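SusD homolog (Bacteroides thetaiotaomicron, PDB 3SGH) probably binds glycans at the cell surface as a SusD-like outer-membrane lipoprotein, as part of a polysaccharide-uptake system. Local coordinates at residues 260-265 and 410-415; 267-272 and 355-360; 303-306 and 311-314; 317-322 and 348-353. One frame throughout, in Å; residues are numbered along the deposited sequence.

Interaction 1 (260-265 and 410-415); sequences NGYNDP and VLTQKW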
loop_
_atom_site.group_PDB
_atom_site.type_symbol
_atom_site.label_atom_id
_atom_site.label_comp_id
_atom_site.label_asym_id
_atom_site.label_seq_id
_atom_site.Cartn_x
_atom_site.Cartn_y
_atom_site.Cartn_z
ATOM N N ASN A 260 18.937 2.991 -8.504
ATOM C CA ASN A 260 20.164 3.013 -9.316
ATOM C C ASN A 260 20.950 4.326 -9.059
ATOM O O ASN A 260 22.170 4.308 -8.882
ATOM C CB ASN A 260 19.863 2.866 -10.806
ATOM C CG ASN A 260 19.652 1.418 -11.244
ATOM O OD1 ASN A 260 20.126 0.484 -10.603
ATOM N ND2 ASN A 260 18.997 1.241 -12.393
ATOM N N GLY A 261 20.228 5.445 -9.004
ATOM C CA GLY A 261 20.846 6.753 -8.748
ATOM C C GLY A 261 21.539 6.768 -7.405
ATOM O O GLY A 261 22.614 7.355 -7.264
ATOM N N TYR A 262 20.927 6.095 -6.414
ATOM C CA TYR A 262 21.474 5.992 -5.049
ATOM C C TYR A 262 22.486 4.869 -4.819
ATOM O O TYR A 262 22.965 4.703 -3.679
ATOM C CB TYR A 262 20.329 5.756 -4.064
ATOM C CG TYR A 262 19.358 6.905 -3.837
ATOM C CD1 TYR A 262 19.760 8.239 -3.984
ATOM C CD2 TYR A 262 18.053 6.666 -3.401
ATOM C CE1 TYR A 262 18.873 9.271 -3.739
ATOM C CE2 TYR A 262 17.178 7.683 -3.131
ATOM C CZ TYR A 262 17.588 8.984 -3.286
ATOM O OH TYR A 262 16.694 9.973 -2.995
ATOM N N ASN A 263 22.843 4.134 -5.875
ATOM C CA ASN A 263 23.659 2.904 -5.774
ATOM C C ASN A 263 23.192 2.068 -4.602
ATOM O O ASN A 263 23.983 1.566 -3.827
ATOM C CB ASN A 263 25.154 3.257 -5.659
ATOM C CG ASN A 263 25.654 3.977 -6.888
ATOM O OD1 ASN A 263 25.345 3.565 -7.997
ATOM N ND2 ASN A 263 26.411 5.047 -6.693
ATOM N N ASP A 264 21.870 1.909 -4.509
ATOM C CA ASP A 264 21.224 1.404 -3.292
ATOM C C ASP A 264 21.540 -0.065 -3.088
ATOM O O ASP A 264 21.220 -0.894 -3.949
ATOM C CB ASP A 264 19.701 1.632 -3.378
ATOM C CG ASP A 264 19.003 1.555 -2.038
ATOM O OD1 ASP A 264 19.176 0.542 -1.289
ATOM O OD2 ASP A 264 18.239 2.497 -1.712
ATOM N N PRO A 265 22.126 -0.396 -1.942
ATOM C CA PRO A 265 22.505 -1.788 -1.727
ATOM C C PRO A 265 21.350 -2.742 -1.540
ATOM O O PRO A 265 21.558 -3.952 -1.527
ATOM C CB PRO A 265 23.360 -1.756 -0.456
ATOM C CG PRO A 265 23.347 -0.409 0.054
ATOM C CD PRO A 265 22.602 0.500 -0.870
ATOM N N VAL A 410 12.024 12.048 3.877
ATOM C CA VAL A 410 11.323 11.028 4.660
ATOM C C VAL A 410 10.474 10.081 3.773
ATOM O O VAL A 410 10.569 8.859 3.849
ATOM C CB VAL A 410 10.512 11.680 5.783
ATOM C CG1 VAL A 410 9.502 10.729 6.428
ATOM C CG2 VAL A 410 11.475 12.302 6.839
ATOM N N LEU A 411 9.582 10.656 2.966
ATOM C CA LEU A 411 8.676 9.853 2.169
ATOM C C LEU A 411 9.328 9.073 1.034
ATOM O O LEU A 411 8.857 7.980 0.683
ATOM C CB LEU A 411 7.530 10.720 1.638
ATOM C CG LEU A 411 6.710 11.301 2.765
ATOM C CD1 LEU A 411 5.532 12.080 2.170
ATOM C CD2 LEU A 411 6.237 10.207 3.707
ATOM N N THR A 412 10.418 9.575 0.479
ATOM C CA THR A 412 11.186 8.794 -0.510
ATOM C C THR A 412 11.826 7.536 0.105
ATOM O O THR A 412 11.711 6.427 -0.464
ATOM C CB THR A 412 12.232 9.672 -1.233
ATOM O OG1 THR A 412 11.547 10.760 -1.862
ATOM C CG2 THR A 412 12.995 8.864 -2.322
ATOM N N GLN A 413 12.559 7.679 1.216
ATOM C CA GLN A 413 13.131 6.497 1.890
ATOM C C GLN A 413 12.016 5.589 2.443
ATOM O O GLN A 413 12.133 4.376 2.426
ATOM C CB GLN A 413 14.138 6.879 2.967
ATOM C CG GLN A 413 15.403 7.446 2.391
ATOM C CD GLN A 413 16.209 6.395 1.610
ATOM O OE1 GLN A 413 16.179 5.245 1.943
ATOM N NE2 GLN A 413 16.889 6.810 0.556
ATOM N N LYS A 414 10.921 6.179 2.900
ATOM C CA LYS A 414 9.803 5.345 3.352
ATOM C C LYS A 414 9.293 4.467 2.210
ATOM O O LYS A 414 8.972 3.268 2.389
ATOM C CB LYS A 414 8.674 6.204 3.886
ATOM C CG LYS A 414 7.428 5.428 4.295
ATOM C CD LYS A 414 6.300 6.441 4.619
ATOM C CE LYS A 414 4.975 5.827 4.909
ATOM N NZ LYS A 414 3.906 6.855 4.991
ATOM N N TRP A 415 9.171 5.092 1.033
ATOM C CA TRP A 415 8.658 4.428 -0.158
ATOM C C TRP A 415 9.588 3.308 -0.615
ATOM O O TRP A 415 9.125 2.204 -0.926
ATOM C CB TRP A 415 8.436 5.472 -1.231
ATOM C CG TRP A 415 8.216 4.931 -2.596
ATOM C CD1 TRP A 415 7.146 4.205 -3.038
ATOM C CD2 TRP A 415 9.053 5.162 -3.719
ATOM N NE1 TRP A 415 7.275 3.981 -4.392
ATOM C CE2 TRP A 415 8.462 4.533 -4.819
ATOM C CE3 TRP A 415 10.268 5.827 -3.901
ATOM C CZ2 TRP A 415 9.043 4.558 -6.072
ATOM C CZ3 TRP A 415 10.803 5.883 -5.158
ATOM C CH2 TRP A 415 10.208 5.256 -6.213
HETATM O O HOH W 1 16.436 9.727 -0.152
#
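The Tyr262 ring meets Thr412 at its edge, where the methyl Thr412 CG2 lies near the ring plane, 3.9 Å from Tyr262 OH. Gln413 arrives obliquely, with Gln413 NE2 3.8 Å from Tyr262 CE2 and the amide plane turned 36° from the ring. A bend in the glutamine chain (chi2 -67°) brings the amide round to the ring. No direct hydrogen bond crosses the contact; one water bridges it, donating to Tyr262 OH (2.9 Å from the water oxygen) and accepting from Gln413 NE2 (3.0 Å). Both polar ends have further partners: Tyr262 OH also bonds Ile393 O, while the Gln413 amide bonds Tyr363 OH through NE2 and Arg266 NH2 through OE1. The phenol and amide are thus buried with their bonds met and their rotation restrained. Thr412 OG1 bonds Glu408 O one turn back in its own helix, leaving CG2 as the branch that faces the tyrosine. Tyr262 lies just past helix 253-261, whose C-terminal end is closed at Asn263 by a Schellman motif; the arrangement is that of a capped helix end resting, through one aromatic ring, on the flank of helix 403-417.

Interaction 2 (267-272 and 355-360); sequences RPAYFT and FGVSGA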
loop_
_atom_site.group_PDB
_atom_site.type_symbol
_atom_site.label_atom_id
_atom_site.label_comp_id
_atom_site.label_asym_id
_atom_site.label_seq_id
_atom_site.Cartn_x
_atom_site.Cartn_y
_atom_site.Cartn_z
ATOM N N ARG A 267 19.143 -3.107 -3.821
ATOM C CA ARG A 267 18.775 -3.575 -5.152
ATOM C C ARG A 267 18.769 -5.110 -5.318
ATOM O O ARG A 267 17.749 -5.657 -5.757
ATOM C CB ARG A 267 19.587 -2.882 -6.241
ATOM C CG ARG A 267 19.172 -1.390 -6.467
ATOM C CD ARG A 267 20.120 -0.700 -7.450
ATOM N NE ARG A 267 21.470 -0.670 -6.902
ATOM C CZ ARG A 267 22.543 -0.286 -7.565
ATOM N NH1 ARG A 267 22.442 0.084 -8.846
ATOM N NH2 ARG A 267 23.730 -0.308 -6.974
ATOM N N PRO A 268 19.870 -5.810 -4.952
ATOM C CA PRO A 268 19.879 -7.265 -5.108
ATOM C C PRO A 268 18.902 -8.016 -4.220
ATOM O O PRO A 268 18.578 -9.190 -4.524
ATOM C CB PRO A 268 21.323 -7.671 -4.773
ATOM C CG PRO A 268 21.889 -6.536 -4.011
ATOM C CD PRO A 268 21.200 -5.304 -4.603
ATOM N N ALA A 269 18.407 -7.357 -3.158
ATOM C CA ALA A 269 17.379 -7.959 -2.297
ATOM C C ALA A 269 15.947 -7.723 -2.841
ATOM O O ALA A 269 14.991 -8.393 -2.434
ATOM C CB ALA A 269 17.518 -7.425 -0.926
ATOM N N TYR A 270 15.822 -6.754 -3.733
ATOM C CA TYR A 270 14.524 -6.301 -4.268
ATOM C C TYR A 270 14.210 -6.817 -5.672
ATOM O O TYR A 270 13.043 -7.073 -5.968
ATOM C CB TYR A 270 14.503 -4.777 -4.319
ATOM C CG TYR A 270 14.187 -4.045 -3.018
ATOM C CD1 TYR A 270 14.463 -4.588 -1.780
ATOM C CD2 TYR A 270 13.648 -2.745 -3.045
ATOM C CE1 TYR A 270 14.169 -3.887 -0.624
ATOM C CE2 TYR A 270 13.385 -2.046 -1.901
ATOM C CZ TYR A 270 13.641 -2.611 -0.690
ATOM O OH TYR A 270 13.336 -1.899 0.437
ATOM N N PHE A 271 15.251 -6.956 -6.495
ATOM C CA PHE A 271 15.105 -7.184 -7.939
ATOM C C PHE A 271 16.138 -8.211 -8.452
ATOM O O PHE A 271 17.192 -8.424 -7.823
ATOM C CB PHE A 271 15.377 -5.889 -8.716
ATOM C CG PHE A 271 14.688 -4.668 -8.189
ATOM C CD1 PHE A 271 13.314 -4.624 -8.110
ATOM C CD2 PHE A 271 15.424 -3.548 -7.817
ATOM C CE1 PHE A 271 12.689 -3.491 -7.635
ATOM C CE2 PHE A 271 14.790 -2.390 -7.316
ATOM C CZ PHE A 271 13.448 -2.371 -7.228
ATOM N N THR A 272 15.883 -8.769 -9.638
ATOM C CA THR A 272 16.897 -9.495 -10.394
ATOM C C THR A 272 17.457 -8.579 -11.460
ATOM O O THR A 272 16.721 -7.726 -11.969
ATOM C CB THR A 272 16.311 -10.739 -11.065
ATOM O OG1 THR A 272 15.270 -10.356 -11.985
ATOM C CG2 THR A 272 15.765 -11.663 -10.024
ATOM N N PHE A 355 15.789 -6.758 5.213
ATOM C CA PHE A 355 16.193 -7.475 4.004
ATOM C C PHE A 355 17.598 -8.070 4.082
ATOM O O PHE A 355 18.072 -8.601 3.090
ATOM C CB PHE A 355 16.077 -6.551 2.802
ATOM C CG PHE A 355 14.667 -6.442 2.284
ATOM C CD1 PHE A 355 13.752 -5.562 2.861
ATOM C CD2 PHE A 355 14.237 -7.258 1.249
ATOM C CE1 PHE A 355 12.451 -5.490 2.397
ATOM C CE2 PHE A 355 12.915 -7.190 0.783
ATOM C CZ PHE A 355 12.019 -6.312 1.364
ATOM N N GLY A 356 18.261 -7.963 5.222
ATOM C CA GLY A 356 19.583 -8.592 5.410
ATOM C C GLY A 356 20.708 -7.934 4.634
ATOM O O GLY A 356 21.700 -8.588 4.244
ATOM N N VAL A 357 20.545 -6.638 4.418
ATOM C CA VAL A 357 21.474 -5.840 3.655
ATOM C C VAL A 357 22.365 -5.047 4.611
ATOM O O VAL A 357 21.901 -4.513 5.622
ATOM C CB VAL A 357 20.671 -4.938 2.696
ATOM C CG1 VAL A 357 21.563 -4.019 1.941
ATOM C CG2 VAL A 357 19.842 -5.867 1.756
ATOM N N SER A 358 23.644 -5.005 4.290
ATOM C CA SER A 358 24.624 -4.262 5.057
ATOM C C SER A 358 24.870 -2.903 4.442
ATOM O O SER A 358 24.511 -2.651 3.296
ATOM C CB SER A 358 25.951 -5.032 5.044
ATOM O OG SER A 358 25.800 -6.123 5.919
ATOM N N GLY A 359 25.533 -2.045 5.200
ATOM C CA GLY A 359 25.989 -0.766 4.658
ATOM C C GLY A 359 25.130 0.456 4.900
ATOM O O GLY A 359 25.327 1.492 4.253
ATOM N N ALA A 360 24.206 0.365 5.843
ATOM C CA ALA A 360 23.349 1.510 6.147
ATOM C C ALA A 360 24.117 2.775 6.580
ATOM O O ALA A 360 23.690 3.890 6.258
ATOM C CB ALA A 360 22.299 1.138 7.183
#
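Ala269, in the short helix 267-270, and Phe355, at the end of helix 340-354, bring the two backbones together with their CA atoms 6.4 Å apart. The side chains meet as an edge-to-face aromatic pair: Tyr270 presents the edge of its ring to the face of Phe355, with centroids 4.8 Å apart and planes at 58°. Tyr270 CE1 sits over the centre of the Phe355 ring, 3.6 Å above its plane, so that it is almost equally far from all six ring carbons. Tyr270 is held in this pose from elsewhere, since its OH bonds Ile416 O and its ring stacks with Tyr419. Phe355 CG stands anti to its own carbonyl carbon (chi1 -81°), which lays the ring against Tyr270. Beside the pair, the methyl Ala269 CB touches two apolar neighbours, 3.9 Å from Phe355 CD2 and 3.9 Å from Val357 CG2. With no hydrogen bond between the segments, the grip is wholly one of shape and apolar contact. A serine in place of Phe355 would probably leave the Tyr270 edge without a ring face to rest on and open a gap beside the Ala269 methyl. Gly356, with positive phi, ends helix 340-354 in a Schellman motif, and Gly359 occupies the N-cap position of helix 360-364. The contact therefore belongs to a helix-loop-helix connection that starts at a Schellman C-cap, with its apolar residues packed against a short helix from earlier in the chain.

Interaction 3 (303-306 and 311-314); sequences KLFI and TLPQ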
loop_
_atom_site.group_PDB
_atom_site.type_symbol
_atom_site.label_atom_id
_atom_site.label_comp_id
_atom_site.label_asym_id
_atom_site.label_seq_id
_atom_site.Cartn_x
_atom_site.Cartn_y
_atom_site.Cartn_z
ATOM N N LYS A 303 13.012 -8.521 -12.583
ATOM C CA LYS A 303 11.883 -9.111 -11.906
ATOM C C LYS A 303 11.874 -8.713 -10.444
ATOM O O LYS A 303 12.882 -8.263 -9.885
ATOM C CB LYS A 303 11.937 -10.624 -12.002
ATOM C CG LYS A 303 11.995 -11.162 -13.428
ATOM C CD LYS A 303 12.073 -12.682 -13.524
ATOM C CE LYS A 303 13.517 -13.177 -13.270
ATOM N NZ LYS A 303 13.766 -14.692 -13.371
ATOM N N LEU A 304 10.709 -8.867 -9.818
ATOM C CA LEU A 304 10.610 -8.723 -8.371
ATOM C C LEU A 304 11.307 -9.950 -7.761
ATOM O O LEU A 304 11.018 -11.105 -8.135
ATOM C CB LEU A 304 9.126 -8.679 -7.954
ATOM C CG LEU A 304 8.196 -7.703 -8.696
ATOM C CD1 LEU A 304 6.777 -7.860 -8.169
ATOM C CD2 LEU A 304 8.674 -6.259 -8.522
ATOM N N PHE A 305 12.192 -9.689 -6.797
ATOM C CA PHE A 305 12.926 -10.748 -6.122
ATOM C C PHE A 305 11.986 -11.808 -5.507
ATOM O O PHE A 305 12.252 -13.012 -5.552
ATOM C CB PHE A 305 13.841 -10.190 -5.055
ATOM C CG PHE A 305 14.706 -11.261 -4.432
ATOM C CD1 PHE A 305 14.276 -11.947 -3.309
ATOM C CD2 PHE A 305 15.896 -11.640 -5.045
ATOM C CE1 PHE A 305 15.039 -13.005 -2.780
ATOM C CE2 PHE A 305 16.666 -12.660 -4.538
ATOM C CZ PHE A 305 16.242 -13.362 -3.377
ATOM N N ILE A 306 10.885 -11.366 -4.929
ATOM C CA ILE A 306 9.958 -12.280 -4.218
ATOM C C ILE A 306 9.373 -13.314 -5.183
ATOM O O ILE A 306 9.045 -14.409 -4.759
ATOM C CB ILE A 306 8.821 -11.496 -3.495
ATOM C CG1 ILE A 306 8.090 -12.382 -2.461
ATOM C CG2 ILE A 306 7.869 -10.866 -4.532
ATOM C CD1 ILE A 306 7.120 -11.532 -1.558
ATOM N N THR A 311 8.309 -20.022 -2.327
ATOM C CA THR A 311 8.074 -20.240 -0.897
ATOM C C THR A 311 8.160 -18.956 -0.048
ATOM O O THR A 311 7.723 -18.972 1.101
ATOM C CB THR A 311 9.042 -21.292 -0.315
ATOM O OG1 THR A 311 10.363 -20.719 -0.241
ATOM C CG2 THR A 311 9.025 -22.621 -1.163
ATOM N N LEU A 312 8.728 -17.866 -0.592
ATOM C CA LEU A 312 8.854 -16.648 0.170
ATOM C C LEU A 312 7.471 -16.101 0.567
ATOM O O LEU A 312 6.532 -16.121 -0.232
ATOM C CB LEU A 312 9.655 -15.583 -0.570
ATOM C CG LEU A 312 11.174 -15.835 -0.738
ATOM C CD1 LEU A 312 11.668 -14.865 -1.784
ATOM C CD2 LEU A 312 11.865 -15.686 0.615
ATOM N N PRO A 313 7.327 -15.667 1.834
ATOM C CA PRO A 313 6.031 -15.187 2.331
ATOM C C PRO A 313 5.747 -13.760 1.865
ATOM O O PRO A 313 6.635 -12.887 1.947
ATOM C CB PRO A 313 6.208 -15.231 3.867
ATOM C CG PRO A 313 7.677 -14.969 4.096
ATOM C CD PRO A 313 8.352 -15.706 2.891
ATOM N N GLN A 314 4.524 -13.493 1.423
ATOM C CA GLN A 314 4.156 -12.127 1.083
ATOM C C GLN A 314 4.105 -11.242 2.327
ATOM O O GLN A 314 3.566 -11.652 3.363
ATOM C CB GLN A 314 2.852 -12.077 0.285
ATOM C CG GLN A 314 3.087 -12.658 -1.127
ATOM C CD GLN A 314 1.923 -12.527 -2.082
ATOM O OE1 GLN A 314 1.878 -13.268 -3.067
ATOM N NE2 GLN A 314 1.000 -11.571 -1.836
#
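Ile306 and Leu312 carry most of the apolar contact, their side chains crossing at a slant with Ile306 CG1 4.0 Å from Leu312 CB. Leu312 CD1 reaches further and settles against the other backbone, 3.9 Å from Ile306 CA. The same methyl also touches the aromatic ring beside it, at 4.0 Å from Phe305 CE1. Phe305 and Leu312 cross at about a right angle, and the methyl approaches the ring obliquely. A second group of contacts is between the isoleucine tip and the opposing main chain. Ile306 is extended, with CG1 anti to the backbone N (chi1 -165°) and CD1 carried on in the same sense (chi2 170°), and this lets CD1 lie 3.8 Å from Pro313 O and 4.0 Å from Gln314 CA. Tyr240 of helix 239-245 also packs on Ile306.

Polar bonding is supplied from outside rather than between the segments. Asn238 ND2 bonds both Ile306 O and Leu312 O, so one side-chain amide ties the two backbones together, and Asn232 ND2 gives Leu312 O a second donor. The Gln314 amide looks elsewhere, its OE1 accepting from Gly239 N.

Between the segments the contact is apolar: methyl groups and a ring close the chain upon itself near the surface, while asparagine amides from outside satisfy carbonyls of both segments. Dispersion and shape hold the side chains, whereas the asparagines of the neighbouring loop add directional bonds to the backbone of both segments.

Interaction 4 (317-322 and 348-353); sequences MYAAEA and VRLSFE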
loop_
_atom_site.group_PDB
_atom_site.type_symbol
_atom_site.label_atom_id
_atom_site.label_comp_id
_atom_site.label_asym_id
_atom_site.label_seq_id
_atom_site.Cartn_x
_atom_site.Cartn_y
_atom_site.Cartn_z
HETATM N N MSE A 317 3.276 -5.684 6.640
HETATM C CA MSE A 317 3.659 -4.403 7.169
HETATM C C MSE A 317 4.986 -4.522 7.863
HETATM O O MSE A 317 5.174 -5.443 8.676
HETATM C CB MSE A 317 2.588 -3.937 8.154
HETATM C CG MSE A 317 2.894 -2.584 8.784
HETATM SE SE MSE A 317 1.552 -2.184 10.213
HETATM C CE MSE A 317 0.195 -1.815 9.027
ATOM N N TYR A 318 5.896 -3.606 7.570
ATOM C CA TYR A 318 7.252 -3.660 8.082
ATOM C C TYR A 318 7.487 -2.713 9.230
ATOM O O TYR A 318 6.923 -1.619 9.274
ATOM C CB TYR A 318 8.236 -3.274 6.988
ATOM C CG TYR A 318 8.304 -4.159 5.763
ATOM C CD1 TYR A 318 8.710 -5.469 5.835
ATOM C CD2 TYR A 318 7.939 -3.680 4.540
ATOM C CE1 TYR A 318 8.816 -6.263 4.721
ATOM C CE2 TYR A 318 8.074 -4.481 3.399
ATOM C CZ TYR A 318 8.528 -5.752 3.490
ATOM O OH TYR A 318 8.636 -6.504 2.319
ATOM N N ALA A 319 8.378 -3.112 10.145
ATOM C CA ALA A 319 8.718 -2.274 11.282
ATOM C C ALA A 319 9.227 -0.888 10.816
ATOM O O ALA A 319 8.960 0.133 11.478
ATOM C CB ALA A 319 9.738 -2.967 12.201
ATOM N N ALA A 320 9.937 -0.860 9.677
ATOM C CA ALA A 320 10.442 0.407 9.114
ATOM C C ALA A 320 9.329 1.444 8.917
ATOM O O ALA A 320 9.558 2.639 9.107
ATOM C CB ALA A 320 11.215 0.151 7.777
ATOM N N GLU A 321 8.124 0.998 8.544
ATOM C CA GLU A 321 7.026 1.930 8.268
ATOM C C GLU A 321 6.671 2.720 9.524
ATOM O O GLU A 321 6.385 3.918 9.428
ATOM C CB GLU A 321 5.785 1.199 7.747
ATOM C CG GLU A 321 4.724 2.166 7.254
ATOM C CD GLU A 321 3.446 1.517 6.723
ATOM O OE1 GLU A 321 3.422 0.285 6.550
ATOM O OE2 GLU A 321 2.492 2.282 6.417
ATOM N N ALA A 322 6.702 2.058 10.694
ATOM C CA ALA A 322 6.394 2.763 11.958
ATOM C C ALA A 322 7.385 3.874 12.259
ATOM O O ALA A 322 7.006 4.939 12.828
ATOM C CB ALA A 322 6.308 1.789 13.153
ATOM N N VAL A 348 15.571 3.748 7.939
ATOM C CA VAL A 348 16.504 3.287 6.899
ATOM C C VAL A 348 17.250 2.062 7.421
ATOM O O VAL A 348 17.359 1.054 6.726
ATOM C CB VAL A 348 17.499 4.375 6.495
ATOM C CG1 VAL A 348 18.465 3.838 5.441
ATOM C CG2 VAL A 348 16.731 5.591 5.939
ATOM N N ARG A 349 17.709 2.113 8.681
ATOM C CA ARG A 349 18.450 0.963 9.237
ATOM C C ARG A 349 17.549 -0.282 9.400
ATOM O O ARG A 349 17.978 -1.403 9.127
ATOM C CB ARG A 349 19.102 1.316 10.565
ATOM C CG ARG A 349 20.265 2.296 10.434
ATOM C CD ARG A 349 20.879 2.584 11.802
ATOM N NE ARG A 349 21.770 3.726 11.674
ATOM C CZ ARG A 349 23.002 3.645 11.211
ATOM N NH1 ARG A 349 23.514 2.465 10.884
ATOM N NH2 ARG A 349 23.739 4.745 11.099
ATOM N N LEU A 350 16.288 -0.085 9.781
ATOM C CA LEU A 350 15.334 -1.196 9.871
ATOM C C LEU A 350 15.082 -1.844 8.519
ATOM O O LEU A 350 14.893 -3.043 8.413
ATOM C CB LEU A 350 13.978 -0.729 10.440
ATOM C CG LEU A 350 13.968 -0.557 11.953
ATOM C CD1 LEU A 350 12.612 0.006 12.269
ATOM C CD2 LEU A 350 14.219 -1.900 12.645
ATOM N N SER A 351 15.029 -1.023 7.482
ATOM C CA SER A 351 14.756 -1.500 6.127
ATOM C C SER A 351 15.900 -2.361 5.642
ATOM O O SER A 351 15.690 -3.439 5.070
ATOM C CB SER A 351 14.622 -0.279 5.215
ATOM O OG SER A 351 14.461 -0.678 3.876
ATOM N N PHE A 352 17.126 -1.887 5.835
ATOM C CA PHE A 352 18.290 -2.683 5.515
ATOM C C PHE A 352 18.271 -3.984 6.303
ATOM O O PHE A 352 18.429 -5.049 5.727
ATOM C CB PHE A 352 19.592 -1.958 5.828
ATOM C CG PHE A 352 20.066 -1.014 4.743
ATOM C CD1 PHE A 352 19.274 0.024 4.271
ATOM C CD2 PHE A 352 21.323 -1.147 4.204
ATOM C CE1 PHE A 352 19.765 0.902 3.282
ATOM C CE2 PHE A 352 21.788 -0.242 3.259
ATOM C CZ PHE A 352 21.011 0.751 2.794
ATOM N N GLU A 353 18.049 -3.876 7.616
ATOM C CA GLU A 353 18.012 -5.036 8.467
ATOM C C GLU A 353 16.948 -6.051 8.033
ATOM O O GLU A 353 17.204 -7.251 8.003
ATOM C CB GLU A 353 17.799 -4.641 9.943
ATOM C CG GLU A 353 17.988 -5.843 10.856
ATOM C CD GLU A 353 17.792 -5.507 12.326
ATOM O OE1 GLU A 353 17.398 -4.346 12.619
ATOM O OE2 GLU A 353 18.011 -6.424 13.161
HETATM O O HOH W 2 11.506 -3.192 8.540
#
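Ala320 and Leu350 form the tight part of the contact, their CA atoms just 5.2 Å apart because an alanine faces the leucine's backbone at the point of approach. Ala320 CB lies 3.9 Å from Leu350 CB and 4.0 Å from Ser351 N, so the methyl beds against the main chain of the other helix. Leu350 in turn leans over the start of helix 319-331: with CG anti to its carbonyl carbon (chi1 -79°), it places CD1 3.7 Å from Ala319 O and 4.1 Å from Ala319 CB.

Less direct is the part bridged by a water, which accepts from Ala320 N at 3.0 Å, serving an N-H in the first turn of the helix, and makes only a weak, long bond to Leu350 O. Ser351 touches the alanine through carbon, while its OG bonds Arg266 NH1. On the solvent side of helix 340-354, Arg349 and Glu353 are exposed, and Arg349 forms a salt bridge with Asp361.

The two helices run in opposite directions and follow each other in the chain, as in the helical hairpins of the TPR clan. Ala417 of helix 403-417 packs on both Ala320 and Ser351, and helix 181-198 covers Met317 (a selenomethionine here) and Ala322. Strand 314-317, paired antiparallel with strand 227-229, leads through Tyr318 into the first of the two helices.

In the fold
Interaction 1 spans the longest loop of chain, 260-265 to 410-415, and the other three fall within it; interaction 2 likewise encloses 3 and 4, which come one after the other. Interactions 1, 2 and 4 touch one another, their centres 12 to 13 Å apart. Interaction 3 adjoins interaction 2, centre to centre 13 Å, through a backbone hydrogen bond from Phe305 N to Tyr270 O, but its nearest atoms stay about 10 Å from interaction 1. Helix 340-354 and the turn after it serve interactions 4 and 2, while helix 403-417 serves interaction 1. Together they join a helical hairpin to the loops and short helices packed beside it, in a mainly helical fold.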